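Local coordinates for histidine-containing phosphotransfer protein (Zea mays, PDB 1WN0) that probably relays phosphoryl groups from cytokinin sensor histidine kinases to response regulators in a His-to-Asp phosphorelay, at residues F124-L127 and R128-Q132; Q31-Q34 and E35-G38. All blocks are in the same frame, centred on the assembly; numbering follows the deposited sequence.

Contact 1 of 2, residues F124-L127 and R128-Q132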
ATOM      1  N   PHE A 124       0.436   0.343  -5.885  1.00 33.59           N
ATOM      2  CA  PHE A 124      -0.023  -0.828  -5.185  1.00 35.68           C
ATOM      3  C   PHE A 124       0.089  -2.184  -5.992  1.00 39.43           C
ATOM      4  O   PHE A 124       0.788  -3.126  -5.525  1.00 40.50           O
ATOM      5  CB  PHE A 124      -1.419  -0.648  -4.589  1.00 34.51           C
ATOM      6  CG  PHE A 124      -1.924  -1.854  -4.024  1.00 33.15           C
ATOM      7  CD1 PHE A 124      -1.308  -2.402  -2.957  1.00 34.72           C
ATOM      8  CD2 PHE A 124      -2.952  -2.531  -4.654  1.00 38.58           C
ATOM      9  CE1 PHE A 124      -1.721  -3.606  -2.467  1.00 38.15           C
ATOM     10  CE2 PHE A 124      -3.447  -3.687  -4.159  1.00 40.95           C
ATOM     11  CZ  PHE A 124      -2.881  -4.244  -3.060  1.00 37.54           C
ATOM     12  N   TYR A 125      -0.487  -2.248  -7.221  1.00 41.70           N
ATOM     13  CA  TYR A 125      -0.419  -3.468  -8.023  1.00 42.15           C
ATOM     14  C   TYR A 125       1.042  -3.883  -8.174  1.00 44.13           C
ATOM     15  O   TYR A 125       1.350  -5.039  -7.993  1.00 44.07           O
ATOM     16  CB  TYR A 125      -1.094  -3.287  -9.369  1.00 42.89           C
ATOM     17  CG  TYR A 125      -2.615  -3.161  -9.306  1.00 45.27           C
ATOM     18  CD1 TYR A 125      -3.352  -3.513  -8.168  1.00 41.97           C
ATOM     19  CD2 TYR A 125      -3.331  -2.748 -10.418  1.00 49.35           C
ATOM     20  CE1 TYR A 125      -4.789  -3.408  -8.156  1.00 47.78           C
ATOM     21  CE2 TYR A 125      -4.769  -2.661 -10.384  1.00 46.32           C
ATOM     22  CZ  TYR A 125      -5.440  -3.031  -9.246  1.00 43.53           C
ATOM     23  OH  TYR A 125      -6.786  -2.925  -9.203  1.00 53.63           O
ATOM     24  N   ASP A 126       1.952  -2.954  -8.394  1.00 44.59           N
ATOM     25  CA  ASP A 126       3.397  -3.286  -8.542  1.00 45.21           C
ATOM     26  C   ASP A 126       3.963  -3.901  -7.241  1.00 46.68           C
ATOM     27  O   ASP A 126       4.647  -4.950  -7.258  1.00 47.92           O
ATOM     28  CB  ASP A 126       4.088  -1.979  -8.962  1.00 45.80           C
ATOM     29  CG  ASP A 126       5.587  -2.108  -9.180  1.00 51.42           C
ATOM     30  OD1 ASP A 126       6.192  -3.212  -9.220  1.00 57.71           O
ATOM     31  OD2 ASP A 126       6.281  -1.107  -9.328  1.00 56.48           O
ATOM     32  N   LEU A 127       3.667  -3.304  -6.071  1.00 45.47           N
ATOM     33  CA  LEU A 127       4.223  -3.813  -4.849  1.00 43.25           C
ATOM     34  C   LEU A 127       3.551  -5.092  -4.479  1.00 42.98           C
ATOM     35  O   LEU A 127       4.187  -6.081  -4.110  1.00 40.79           O
ATOM     36  CB  LEU A 127       4.075  -2.798  -3.738  1.00 43.93           C
ATOM     37  CG  LEU A 127       4.954  -2.902  -2.473  1.00 45.05           C
ATOM     38  CD1 LEU A 127       4.236  -2.474  -1.262  1.00 46.80           C
ATOM     39  CD2 LEU A 127       5.577  -4.126  -2.249  1.00 47.20           C
ATOM     40  N   ARG A 128       2.238  -5.137  -4.595  1.00 41.82           N
ATOM     41  CA  ARG A 128       1.605  -6.402  -4.382  1.00 42.67           C
ATOM     42  C   ARG A 128       2.263  -7.615  -5.115  1.00 46.09           C
ATOM     43  O   ARG A 128       2.463  -8.680  -4.477  1.00 43.65           O
ATOM     44  CB  ARG A 128       0.179  -6.386  -4.813  1.00 42.20           C
ATOM     45  CG  ARG A 128      -0.519  -7.698  -4.449  1.00 41.25           C
ATOM     46  CD  ARG A 128      -2.039  -7.573  -4.593  1.00 47.02           C
ATOM     47  NE  ARG A 128      -2.346  -7.440  -5.994  1.00 48.18           N
ATOM     48  CZ  ARG A 128      -3.540  -7.194  -6.539  1.00 51.75           C
ATOM     49  NH1 ARG A 128      -4.677  -7.048  -5.794  1.00 50.33           N
ATOM     50  NH2 ARG A 128      -3.571  -7.142  -7.882  1.00 47.53           N
ATOM     51  N   ASN A 129       2.516  -7.449  -6.445  1.00 46.67           N
ATOM     52  CA  ASN A 129       3.076  -8.513  -7.253  1.00 49.63           C
ATOM     53  C   ASN A 129       4.409  -8.953  -6.746  1.00 50.36           C
ATOM     54  O   ASN A 129       4.664 -10.128  -6.759  1.00 51.26           O
ATOM     55  CB  ASN A 129       3.180  -8.200  -8.785  1.00 50.49           C
ATOM     56  CG  ASN A 129       1.740  -8.081  -9.451  1.00 55.50           C
ATOM     57  OD1 ASN A 129       0.739  -8.702  -8.947  1.00 56.70           O
ATOM     58  ND2 ASN A 129       1.642  -7.287 -10.570  1.00 55.88           N
ATOM     59  N   LYS A 130       5.241  -8.014  -6.333  1.00 49.90           N
ATOM     60  CA  LYS A 130       6.467  -8.333  -5.730  1.00 49.88           C
ATOM     61  C   LYS A 130       6.265  -9.134  -4.453  1.00 49.19           C
ATOM     62  O   LYS A 130       6.944 -10.136  -4.214  1.00 50.32           O
ATOM     63  CB  LYS A 130       7.239  -7.060  -5.419  1.00 50.52           C
ATOM     64  CG  LYS A 130       7.536  -6.211  -6.644  1.00 55.50           C
ATOM     65  CD  LYS A 130       8.726  -6.670  -7.394  1.00 61.01           C
ATOM     66  CE  LYS A 130       8.924  -5.825  -8.584  1.00 65.03           C
ATOM     67  NZ  LYS A 130       7.635  -5.452  -9.102  1.00 70.00           N
ATOM     68  N   PHE A 131       5.360  -8.680  -3.615  1.00 47.63           N
ATOM     69  CA  PHE A 131       5.128  -9.309  -2.305  1.00 46.95           C
ATOM     70  C   PHE A 131       4.630 -10.736  -2.525  1.00 46.94           C
ATOM     71  O   PHE A 131       4.873 -11.616  -1.667  1.00 44.81           O
ATOM     72  CB  PHE A 131       4.076  -8.567  -1.412  1.00 45.35           C
ATOM     73  CG  PHE A 131       4.610  -7.414  -0.596  1.00 45.27           C
ATOM     74  CD1 PHE A 131       5.915  -7.372  -0.114  1.00 49.23           C
ATOM     75  CD2 PHE A 131       3.748  -6.375  -0.241  1.00 46.98           C
ATOM     76  CE1 PHE A 131       6.332  -6.305   0.645  1.00 49.63           C
ATOM     77  CE2 PHE A 131       4.180  -5.324   0.511  1.00 44.10           C
ATOM     78  CZ  PHE A 131       5.448  -5.292   0.938  1.00 46.58           C
ATOM     79  N   GLN A 132       3.884 -10.951  -3.605  1.00 47.70           N
ATOM     80  CA  GLN A 132       3.243 -12.236  -3.795  1.00 50.64           C
ATOM     81  C   GLN A 132       4.305 -13.284  -4.208  1.00 51.55           C
ATOM     82  O   GLN A 132       4.362 -14.375  -3.637  1.00 49.83           O
ATOM     83  CB  GLN A 132       2.166 -12.220  -4.834  1.00 50.78           C
ATOM     84  CG  GLN A 132       0.793 -11.765  -4.384  1.00 55.00           C
ATOM     85  CD  GLN A 132      -0.096 -11.391  -5.609  1.00 59.91           C
ATOM     86  OE1 GLN A 132      -1.282 -11.009  -5.432  1.00 61.94           O
ATOM     87  NE2 GLN A 132       0.467 -11.527  -6.866  1.00 55.29           N
TER

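Contact 2 of 2, residues Q31-Q34 and E35-G38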
ATOM      1  N   GLN A  31      11.444  -8.032   7.719  1.00 57.56           N
ATOM      2  CA  GLN A  31      11.888  -9.225   7.086  1.00 60.02           C
ATOM      3  C   GLN A  31      12.971  -9.836   7.924  1.00 60.87           C
ATOM      4  O   GLN A  31      13.247 -11.029   7.844  1.00 61.64           O
ATOM      5  CB  GLN A  31      12.447  -8.865   5.688  1.00 61.55           C
ATOM      6  CG  GLN A  31      12.237  -9.894   4.493  1.00 63.57           C
ATOM      7  CD  GLN A  31      11.168 -11.008   4.599  1.00 63.08           C
ATOM      8  OE1 GLN A  31       9.992 -10.809   4.281  1.00 68.20           O
ATOM      9  NE2 GLN A  31      11.612 -12.203   4.920  1.00 68.07           N
ATOM     10  N   MET A  32      13.648  -9.011   8.699  1.00 62.13           N
ATOM     11  CA  MET A  32      14.662  -9.512   9.687  1.00 63.92           C
ATOM     12  C   MET A  32      13.932 -10.489  10.675  1.00 62.38           C
ATOM     13  O   MET A  32      14.469 -11.478  11.116  1.00 61.07           O
ATOM     14  CB  MET A  32      15.390  -8.315  10.414  1.00 64.54           C
ATOM     15  CG  MET A  32      16.954  -8.222  10.389  1.00 71.42           C
ATOM     16  SD  MET A  32      18.054  -8.841   8.908  1.00 79.45           S
ATOM     17  CE  MET A  32      17.320  -7.814   7.366  1.00 81.92           C
ATOM     18  N   LEU A  33      12.663 -10.194  10.947  1.00 61.82           N
ATOM     19  CA  LEU A  33      11.824 -11.036  11.754  1.00 61.30           C
ATOM     20  C   LEU A  33      11.582 -12.402  11.093  1.00 61.54           C
ATOM     21  O   LEU A  33      11.663 -13.377  11.770  1.00 60.69           O
ATOM     22  CB  LEU A  33      10.506 -10.301  11.997  1.00 61.31           C
ATOM     23  CG  LEU A  33       9.924  -9.897  13.356  1.00 62.36           C
ATOM     24  CD1 LEU A  33      11.012  -9.845  14.566  1.00 59.70           C
ATOM     25  CD2 LEU A  33       8.974  -8.619  13.193  1.00 55.93           C
ATOM     26  N   GLN A  34      11.272 -12.452   9.792  1.00 62.77           N
ATOM     27  CA  GLN A  34      10.944 -13.697   9.067  1.00 64.35           C
ATOM     28  C   GLN A  34      12.184 -14.582   8.975  1.00 65.20           C
ATOM     29  O   GLN A  34      12.077 -15.795   9.115  1.00 62.14           O
ATOM     30  CB  GLN A  34      10.315 -13.358   7.683  1.00 65.21           C
ATOM     31  CG  GLN A  34       9.705 -14.445   6.647  1.00 68.50           C
ATOM     32  CD  GLN A  34       8.583 -15.516   7.129  1.00 72.77           C
ATOM     33  OE1 GLN A  34       7.324 -15.244   7.348  1.00 71.93           O
ATOM     34  NE2 GLN A  34       9.050 -16.757   7.143  1.00 68.28           N
ATOM     35  N   GLU A  35      13.362 -13.954   8.848  1.00 68.53           N
ATOM     36  CA  GLU A  35      14.656 -14.652   8.643  1.00 71.77           C
ATOM     37  C   GLU A  35      15.176 -15.300   9.969  1.00 73.74           C
ATOM     38  O   GLU A  35      16.099 -16.105   9.957  1.00 74.38           O
ATOM     39  CB  GLU A  35      15.731 -13.693   8.004  1.00 72.24           C
ATOM     40  CG  GLU A  35      15.480 -13.304   6.508  1.00 75.98           C
ATOM     41  CD  GLU A  35      16.668 -12.643   5.720  1.00 79.72           C
ATOM     42  OE1 GLU A  35      16.419 -12.156   4.574  1.00 78.28           O
ATOM     43  OE2 GLU A  35      17.846 -12.623   6.206  1.00 81.50           O
ATOM     44  N   ASP A  36      14.560 -14.953  11.105  1.00 75.36           N
ATOM     45  CA  ASP A  36      14.876 -15.516  12.422  1.00 75.86           C
ATOM     46  C   ASP A  36      13.786 -16.597  12.689  1.00 75.89           C
ATOM     47  O   ASP A  36      12.584 -16.374  12.475  1.00 76.87           O
ATOM     48  CB  ASP A  36      15.016 -14.302  13.437  1.00 76.43           C
ATOM     49  CG  ASP A  36      13.976 -14.280  14.644  1.00 78.86           C
ATOM     50  OD1 ASP A  36      12.739 -13.821  14.538  1.00 70.48           O
ATOM     51  OD2 ASP A  36      14.423 -14.664  15.770  1.00 80.34           O
ATOM     52  N   GLY A  37      14.159 -17.793  13.131  1.00 75.11           N
ATOM     53  CA  GLY A  37      13.116 -18.779  13.416  1.00 73.68           C
ATOM     54  C   GLY A  37      11.801 -18.224  14.030  1.00 71.83           C
ATOM     55  O   GLY A  37      10.728 -18.558  13.568  1.00 72.33           O
ATOM     56  N   GLY A  38      11.900 -17.351  15.043  1.00 69.09           N
ATOM     57  CA  GLY A  38      11.003 -17.412  16.207  1.00 66.32           C
ATOM     58  C   GLY A  38       9.684 -16.635  16.159  1.00 64.58           C
ATOM     59  O   GLY A  38       9.031 -16.484  17.205  1.00 63.06           O
TER

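Contact 1 of 2, residues F124-L127 and R128-Q132
Leu127 and Phe131, one helical turn apart, meet with one methyl of the leucine set over the flat of the ring. Methyl CD2 stands above the ring centre, 3.3 Å from the centroid of Phe131 and only 13° off the ring normal, a CH-pi contact; CD1 lies off the rim, 3.4 Å from Phe131 CE2. Both residues are buried, and the ring goes on to meet Phe27 and Val47, while Leu127 packs on Phe50. With an alanine at Phe131, Leu127 CD2 would probably lose the ring face it lies against, and a gap would open toward Phe27 and Val47.

Arg128 runs back along two aromatic residues, Phe124 and Tyr125, which lie over one face of its guanidinium. Its CG is anti to the backbone N (chi1 -174°), and a bend at chi3 turns the guanidinium nearly parallel to the Tyr125 ring, the planes 17° apart, and brings Arg128 NH2 to 3.6 Å from Tyr125 CD1. Phe124 stands much more steeply to the same group; its CZ lies 3.8 Å from Arg128 CD, and its ring takes Arg128 CB over one face. NH1 forms a salt bridge to Asp55.

All this belongs to helix 110-138, a long member of the four-helix bundle of the HPt domain, whose inner side here carries Phe124, Leu127 and Phe131 toward helix 42-64. Four i to i+4 backbone bonds run through the turn, among them Phe131 N to Leu127 O at 2.9 Å.

On another side of the helix Asp126 and Lys130 form a salt bridge, OD1 to NZ at 2.7 Å, the ammonium approaching nearly in line with the C-O bond. The lysine gets there by folding at chi2 and chi4, its CG passing 3.2 Å from Asp126 O, and both side chains touch Leu22.

Contact 2 of 2, residues Q31-Q34 and E35-G38
Glu35 N donates to Gln31 O at 3.1 Å, with an N-H...O angle of 148°, and this is the clearest backbone bond joining the two segments. The bond repeats the i to i+4 spacing of an alpha helix. One residue on the span shortens: Asp36 N reaches Leu33 O, three residues back, in a weak i to i+3 bond of 3.4 Å, consistent with the helix giving way to a turn.

That places the contact at the C-terminal end of helix 25-34, where it gives way to the loop leading to helix 42-64 of the bundle. The backbone of Asp36 is already extended, and two glycines, Gly37 and Gly38, follow it away from the helix.

Side chains meet backbone more than they meet each other. Glu35 folds its aliphatic part back over the preceding turn, CG lying 3.5 Å from Gln31 O, because that carbon is placed beside its own backbone N (chi1 -71°); from CG the chain runs out extended, carrying the carboxylate onward at the exposed surface.

The electrostatics at Asp36 are less favourable. Its OD1 lies 3.0 Å from Leu33 O, and since both are acceptors the two oxygens probably repel. A carboxylate near the carbonyl end of a helix is probably disfavoured by the helix dipole as well.

Side chain to side chain there is only loose contact, Gln31 NE2 lying 4.3 Å from Glu35 CG. The side chains also lead elsewhere, with Gln31 and Gln34 both touching Val43 and Glu138, and Leu33 touching Phe42.

Overall arrangement
Contact 2 comes first along the chain, at the end of helix 25-34, and contact 1 follows much later, within helix 110-138. Their centres lie about 21 Å apart and their nearest atoms about 7 Å, so they do not touch. Helix 110-138 nevertheless links them: contact 1 is part of it, and Gln31 of contact 2 packs on Met134 and Glu138 farther along it. Helix 42-64 borders both, near its start at contact 2 and over a longer reach at contact 1. Contact 1 turns Phe124, Leu127 and Phe131 into the bundle interior while its other side chains are more exposed; contact 2 is at the surface. His80, the predicted phosphorylation site, lies in neither, on helix 72-88.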